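Local coordinates for protein interacting with Hsp90 1 (Saccharomyces cerevisiae, PDB 4CHH), which acts in pre-rRNA processing, is required for the NOP58-snoRNA interaction, belongs to the R2TP complex and interacts with Hsp90, seen here as its N-terminal domain, at residues I32-D37 with P169-L174; T42-A47 with D147-C152. All blocks are in the same frame, centred on the assembly; numbering follows the deposited sequence.

Interaction 1: I32-D37 with P169-L174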
loop_
_atom_site.group_PDB
_atom_site.type_symbol
_atom_site.label_atom_id
_atom_site.label_comp_id
_atom_site.label_asym_id
_atom_site.label_seq_id
_atom_site.Cartn_x
_atom_site.Cartn_y
_atom_site.Cartn_z
ATOM N N ILE A 32 -8.204 -10.663 -5.796
ATOM C CA ILE A 32 -8.399 -10.136 -4.455
ATOM C C ILE A 32 -9.142 -8.831 -4.656
ATOM O O ILE A 32 -8.621 -7.958 -5.346
ATOM C CB ILE A 32 -7.062 -9.956 -3.680
ATOM C CG1 ILE A 32 -6.330 -11.302 -3.441
ATOM C CG2 ILE A 32 -7.301 -9.192 -2.366
ATOM C CD1 ILE A 32 -4.908 -11.160 -2.808
ATOM N N GLU A 33 -10.341 -8.705 -4.084
ATOM C CA GLU A 33 -11.133 -7.474 -4.154
ATOM C C GLU A 33 -10.882 -6.690 -2.858
ATOM O O GLU A 33 -11.308 -7.128 -1.789
ATOM C CB GLU A 33 -12.615 -7.785 -4.381
ATOM C CG GLU A 33 -12.837 -8.569 -5.669
ATOM C CD GLU A 33 -14.071 -8.152 -6.440
ATOM O OE1 GLU A 33 -15.190 -8.550 -6.042
ATOM O OE2 GLU A 33 -13.916 -7.427 -7.448
ATOM N N PRO A 34 -10.103 -5.590 -2.907
ATOM C CA PRO A 34 -9.736 -4.896 -1.657
ATOM C C PRO A 34 -10.875 -4.104 -1.016
ATOM O O PRO A 34 -11.769 -3.624 -1.707
ATOM C CB PRO A 34 -8.603 -3.953 -2.091
ATOM C CG PRO A 34 -8.214 -4.390 -3.472
ATOM C CD PRO A 34 -9.447 -4.964 -4.071
ATOM N N ILE A 35 -10.829 -3.975 0.311
ATOM C CA ILE A 35 -11.791 -3.207 1.107
ATOM C C ILE A 35 -11.122 -1.851 1.415
ATOM O O ILE A 35 -10.047 -1.830 2.016
ATOM C CB ILE A 35 -12.229 -3.985 2.403
ATOM C CG1 ILE A 35 -12.855 -5.371 2.063
ATOM C CG2 ILE A 35 -13.188 -3.120 3.282
ATOM C CD1 ILE A 35 -12.766 -6.439 3.180
ATOM N N ALA A 36 -11.730 -0.736 0.972
ATOM C CA ALA A 36 -11.179 0.614 1.173
ATOM C C ALA A 36 -10.959 0.911 2.659
ATOM O O ALA A 36 -11.756 0.511 3.518
ATOM C CB ALA A 36 -12.101 1.681 0.551
ATOM N N ASP A 37 -9.850 1.575 2.972
ATOM C CA ASP A 37 -9.569 1.887 4.362
ATOM C C ASP A 37 -9.194 3.363 4.448
ATOM O O ASP A 37 -10.051 4.193 4.807
ATOM C CB ASP A 37 -8.482 0.939 4.935
ATOM C CG ASP A 37 -8.139 1.110 6.413
ATOM O OD1 ASP A 37 -8.751 1.990 7.080
ATOM O OD2 ASP A 37 -7.239 0.401 6.893
ATOM N N PRO A 169 -9.890 -1.506 -8.084
ATOM C CA PRO A 169 -9.928 -2.670 -8.976
ATOM C C PRO A 169 -9.327 -3.910 -8.314
ATOM O O PRO A 169 -8.549 -3.793 -7.348
ATOM C CB PRO A 169 -9.113 -2.206 -10.187
ATOM C CG PRO A 169 -8.175 -1.189 -9.648
ATOM C CD PRO A 169 -8.908 -0.498 -8.547
ATOM N N ALA A 170 -9.731 -5.106 -8.797
ATOM C CA ALA A 170 -9.237 -6.357 -8.230
ATOM C C ALA A 170 -7.742 -6.521 -8.479
ATOM O O ALA A 170 -7.204 -6.042 -9.484
ATOM C CB ALA A 170 -9.990 -7.556 -8.812
ATOM N N LEU A 171 -7.075 -7.184 -7.541
ATOM C CA LEU A 171 -5.666 -7.512 -7.661
ATOM C C LEU A 171 -5.561 -8.919 -8.178
ATOM O O LEU A 171 -6.205 -9.820 -7.637
ATOM C CB LEU A 171 -4.949 -7.388 -6.321
ATOM C CG LEU A 171 -4.815 -5.987 -5.761
ATOM C CD1 LEU A 171 -4.744 -6.035 -4.263
ATOM C CD2 LEU A 171 -3.578 -5.317 -6.306
ATOM N N GLU A 172 -4.761 -9.114 -9.218
ATOM C CA GLU A 172 -4.559 -10.425 -9.814
ATOM C C GLU A 172 -3.339 -11.049 -9.172
ATOM O O GLU A 172 -2.249 -10.479 -9.228
ATOM C CB GLU A 172 -4.406 -10.312 -11.331
ATOM C CG GLU A 172 -5.642 -9.782 -12.046
ATOM C CD GLU A 172 -5.567 -9.837 -13.563
ATOM O OE1 GLU A 172 -4.550 -9.382 -14.135
ATOM O OE2 GLU A 172 -6.541 -10.328 -14.182
ATOM N N VAL A 173 -3.520 -12.171 -8.489
ATOM C CA VAL A 173 -2.397 -12.772 -7.786
ATOM C C VAL A 173 -2.285 -14.257 -8.102
ATOM O O VAL A 173 -3.292 -14.931 -8.355
ATOM C CB VAL A 173 -2.441 -12.527 -6.238
ATOM C CG1 VAL A 173 -2.532 -11.040 -5.899
ATOM C CG2 VAL A 173 -3.568 -13.306 -5.556
ATOM N N LEU A 174 -1.054 -14.772 -8.024
ATOM C CA LEU A 174 -0.800 -16.198 -8.177
ATOM C C LEU A 174 -1.157 -16.868 -6.850
ATOM O O LEU A 174 -1.173 -16.214 -5.806
ATOM C CB LEU A 174 0.649 -16.477 -8.612
ATOM C CG LEU A 174 0.916 -16.233 -10.115
ATOM C CD1 LEU A 174 1.541 -14.862 -10.347
ATOM C CD2 LEU A 174 1.821 -17.297 -10.690
#
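In the PIH1 N-terminal domain, the short strand 171-174 pairs antiparallel with the early part of strand 29-47. Pro169 leads in with its ring turned away from 32-37, but its carbonyl O lies 3.6 Å from Pro34 CD. At Ala170 the backbone closes up, and CA approaches Ile32 O at 3.4 Å in a CA-H...O contact. Leu171 and Ile32 then form a hydrogen-bonded antiparallel pair. Leu171 N gives a nearly straight bond to Ile32 O (2.8 Å, 173° at the hydrogen), and Ile32 N returns one to Leu171 O, also 2.8 Å, both donors in the carbonyl plane. The side chains of Ile32 and Leu171 share one sheet face; that of Leu171 crosses Pro34 obliquely, CD1 lying 3.9 Å from Pro34 CG, and Pro34 and Leu171 both touch Cys116 of strand 109-118. Glu172 points away and forms a salt bridge with Lys31. Val173 comes back toward Ile32, and its backbone continues the pairing with Ser30; Ile95 and Leu178 touch both Ile32 and Val173. Ile32 CG1 is anti to its carbonyl carbon (chi1 -63°), and its chain crosses Val173 at about a right angle, Ile32 CD1 lying 3.7 Å from Val173 CG2 and 3.9 Å from Val173 CG1.

Interaction 2: T42-A47 with D147-C152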
loop_
_atom_site.group_PDB
_atom_site.type_symbol
_atom_site.label_atom_id
_atom_site.label_comp_id
_atom_site.label_asym_id
_atom_site.label_seq_id
_atom_site.Cartn_x
_atom_site.Cartn_y
_atom_site.Cartn_z
ATOM N N THR A 42 0.915 11.976 -1.469
ATOM C CA THR A 42 2.317 12.351 -1.516
ATOM C C THR A 42 2.572 13.022 -2.858
ATOM O O THR A 42 1.626 13.437 -3.543
ATOM C CB THR A 42 3.268 11.135 -1.165
ATOM O OG1 THR A 42 4.632 11.537 -1.248
ATOM C CG2 THR A 42 3.066 9.953 -2.047
ATOM N N LYS A 43 3.849 13.150 -3.210
ATOM C CA LYS A 43 4.356 13.808 -4.401
ATOM C C LYS A 43 5.390 12.920 -5.117
ATOM O O LYS A 43 6.261 12.333 -4.475
ATOM C CB LYS A 43 5.001 15.143 -3.948
ATOM C CG LYS A 43 5.259 16.120 -5.075
ATOM C CD LYS A 43 5.787 17.451 -4.549
ATOM C CE LYS A 43 6.217 18.347 -5.680
ATOM N NZ LYS A 43 5.050 18.892 -6.428
ATOM N N LEU A 44 5.306 12.829 -6.439
ATOM C CA LEU A 44 6.307 12.056 -7.205
ATOM C C LEU A 44 7.604 12.902 -7.366
ATOM O O LEU A 44 7.543 13.982 -7.943
ATOM C CB LEU A 44 5.720 11.695 -8.579
ATOM C CG LEU A 44 6.637 10.947 -9.575
ATOM C CD1 LEU A 44 6.978 9.554 -9.085
ATOM C CD2 LEU A 44 5.986 10.883 -10.949
ATOM N N LEU A 45 8.751 12.454 -6.833
ATOM C CA LEU A 45 9.962 13.269 -6.991
ATOM C C LEU A 45 10.705 12.907 -8.280
ATOM O O LEU A 45 11.242 13.791 -8.954
ATOM C CB LEU A 45 10.906 13.167 -5.782
ATOM C CG LEU A 45 10.337 13.622 -4.421
ATOM C CD1 LEU A 45 11.377 13.441 -3.324
ATOM C CD2 LEU A 45 9.790 15.090 -4.463
ATOM N N SER A 46 10.766 11.617 -8.604
ATOM C CA SER A 46 11.441 11.170 -9.829
ATOM C C SER A 46 10.897 9.821 -10.238
ATOM O O SER A 46 10.341 9.130 -9.407
ATOM C CB SER A 46 12.960 11.139 -9.650
ATOM O OG SER A 46 13.322 10.182 -8.679
ATOM N N ALA A 47 11.002 9.492 -11.532
ATOM C CA ALA A 47 10.494 8.279 -12.158
ATOM C C ALA A 47 11.601 7.718 -13.049
ATOM O O ALA A 47 11.967 8.340 -14.038
ATOM C CB ALA A 47 9.243 8.615 -12.970
ATOM N N ASP A 147 7.608 0.244 -9.239
ATOM C CA ASP A 147 7.605 1.087 -10.421
ATOM C C ASP A 147 8.828 2.003 -10.570
ATOM O O ASP A 147 8.820 2.832 -11.475
ATOM C CB ASP A 147 6.297 1.909 -10.449
ATOM C CG ASP A 147 5.127 1.054 -10.911
ATOM O OD1 ASP A 147 5.146 0.607 -12.083
ATOM O OD2 ASP A 147 4.231 0.760 -10.079
ATOM N N SER A 148 9.909 1.801 -9.779
ATOM C CA SER A 148 11.145 2.628 -9.815
ATOM C C SER A 148 10.847 4.132 -9.740
ATOM O O SER A 148 11.373 4.915 -10.524
ATOM C CB SER A 148 11.994 2.340 -11.047
ATOM O OG SER A 148 12.550 1.050 -10.917
ATOM N N VAL A 149 10.020 4.527 -8.772
ATOM C CA VAL A 149 9.688 5.932 -8.549
ATOM C C VAL A 149 10.291 6.350 -7.240
ATOM O O VAL A 149 10.662 5.493 -6.452
ATOM C CB VAL A 149 8.141 6.197 -8.590
ATOM C CG1 VAL A 149 7.570 5.869 -9.972
ATOM C CG2 VAL A 149 7.382 5.442 -7.478
ATOM N N VAL A 150 10.398 7.666 -7.000
ATOM C CA VAL A 150 10.882 8.202 -5.727
ATOM C C VAL A 150 9.743 9.073 -5.224
ATOM O O VAL A 150 9.281 9.928 -5.976
ATOM C CB VAL A 150 12.259 8.936 -5.825
ATOM C CG1 VAL A 150 12.645 9.570 -4.479
ATOM C CG2 VAL A 150 13.366 7.973 -6.303
ATOM N N LEU A 151 9.211 8.784 -4.019
ATOM C CA LEU A 151 8.066 9.542 -3.468
ATOM C C LEU A 151 8.507 10.398 -2.289
ATOM O O LEU A 151 9.394 9.995 -1.558
ATOM C CB LEU A 151 6.908 8.588 -3.062
ATOM C CG LEU A 151 6.381 7.641 -4.201
ATOM C CD1 LEU A 151 5.362 6.640 -3.670
ATOM C CD2 LEU A 151 5.828 8.412 -5.372
ATOM N N CYS A 152 7.946 11.603 -2.155
ATOM C CA CYS A 152 8.292 12.554 -1.088
ATOM C C CYS A 152 7.776 12.081 0.276
ATOM O O CYS A 152 6.629 11.657 0.392
ATOM C CB CYS A 152 7.771 13.957 -1.407
ATOM S SG CYS A 152 8.448 15.244 -0.324
#
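Thr42 holds OG1 anti to its backbone N (chi1 179°), which directs the hydroxyl across to Cys152 O. The resulting bond is short, 2.6 Å between OG1 and O, with the hydroxyl as donor in the carbonyl plane and on a lone pair. Leu44 likewise holds CG anti to its backbone N (chi1 177°); chi2 of 66° then brings CD1 to 3.6 Å from Val149 CB, the two side chains crossing at about a right angle. Lys43 O accepts from Cys152 N at 3.0 Å. A valine in place of Thr42 would lack the hydroxyl and its bond to Cys152 O, and would probably loosen the pairing at this end. Beyond Leu44, which faces Leu151 in a non-hydrogen-bonded pair, the antiparallel register slips by one residue in a classic beta bulge: Leu45 and Ser46 both face Val150. Val150 O takes a bond of 2.7 Å from Leu45 N and a weak one of 3.5 Å from Ser46 N, while Val150 N returns a bond of 2.8 Å to Ser46 O, approaching from above the carbonyl plane. Ser46 OG occupies the crowded position between N and carbonyl carbon, alongside Val150 CG2, and hydrogen-bonds to Asn48. Leu44, Ala47, Val149 and Leu151 share a face; there Leu140 and Cys143 of helix 129-147 touch Leu151. Beside the bulge, Leu45 CD2 packs 3.8 Å from Cys152 CB.

Strand 29-47, broken along its length, carries both contacts. Interaction 1 pairs its early part with strand 171-174, and interaction 2 pairs its last residues with strand 149-151, so two consecutive strands of the chain join the same long strand at separate places, both antiparallel. The centres of the contacts lie about 23 Å apart on opposite sides of the chain's centre, and their nearest atoms are about 11 Å apart. In sequence, 42-47 and 147-152 both fall between 32-37 and 169-174. Strand 58-66 links the two regions, touching Ile32 and Pro34 near one and Thr42, Leu44 and Leu151 at the other. A bound 1,2-ethanediol, probably from the crystallisation liquor, lies about 3 Å from the side chain of Ala47.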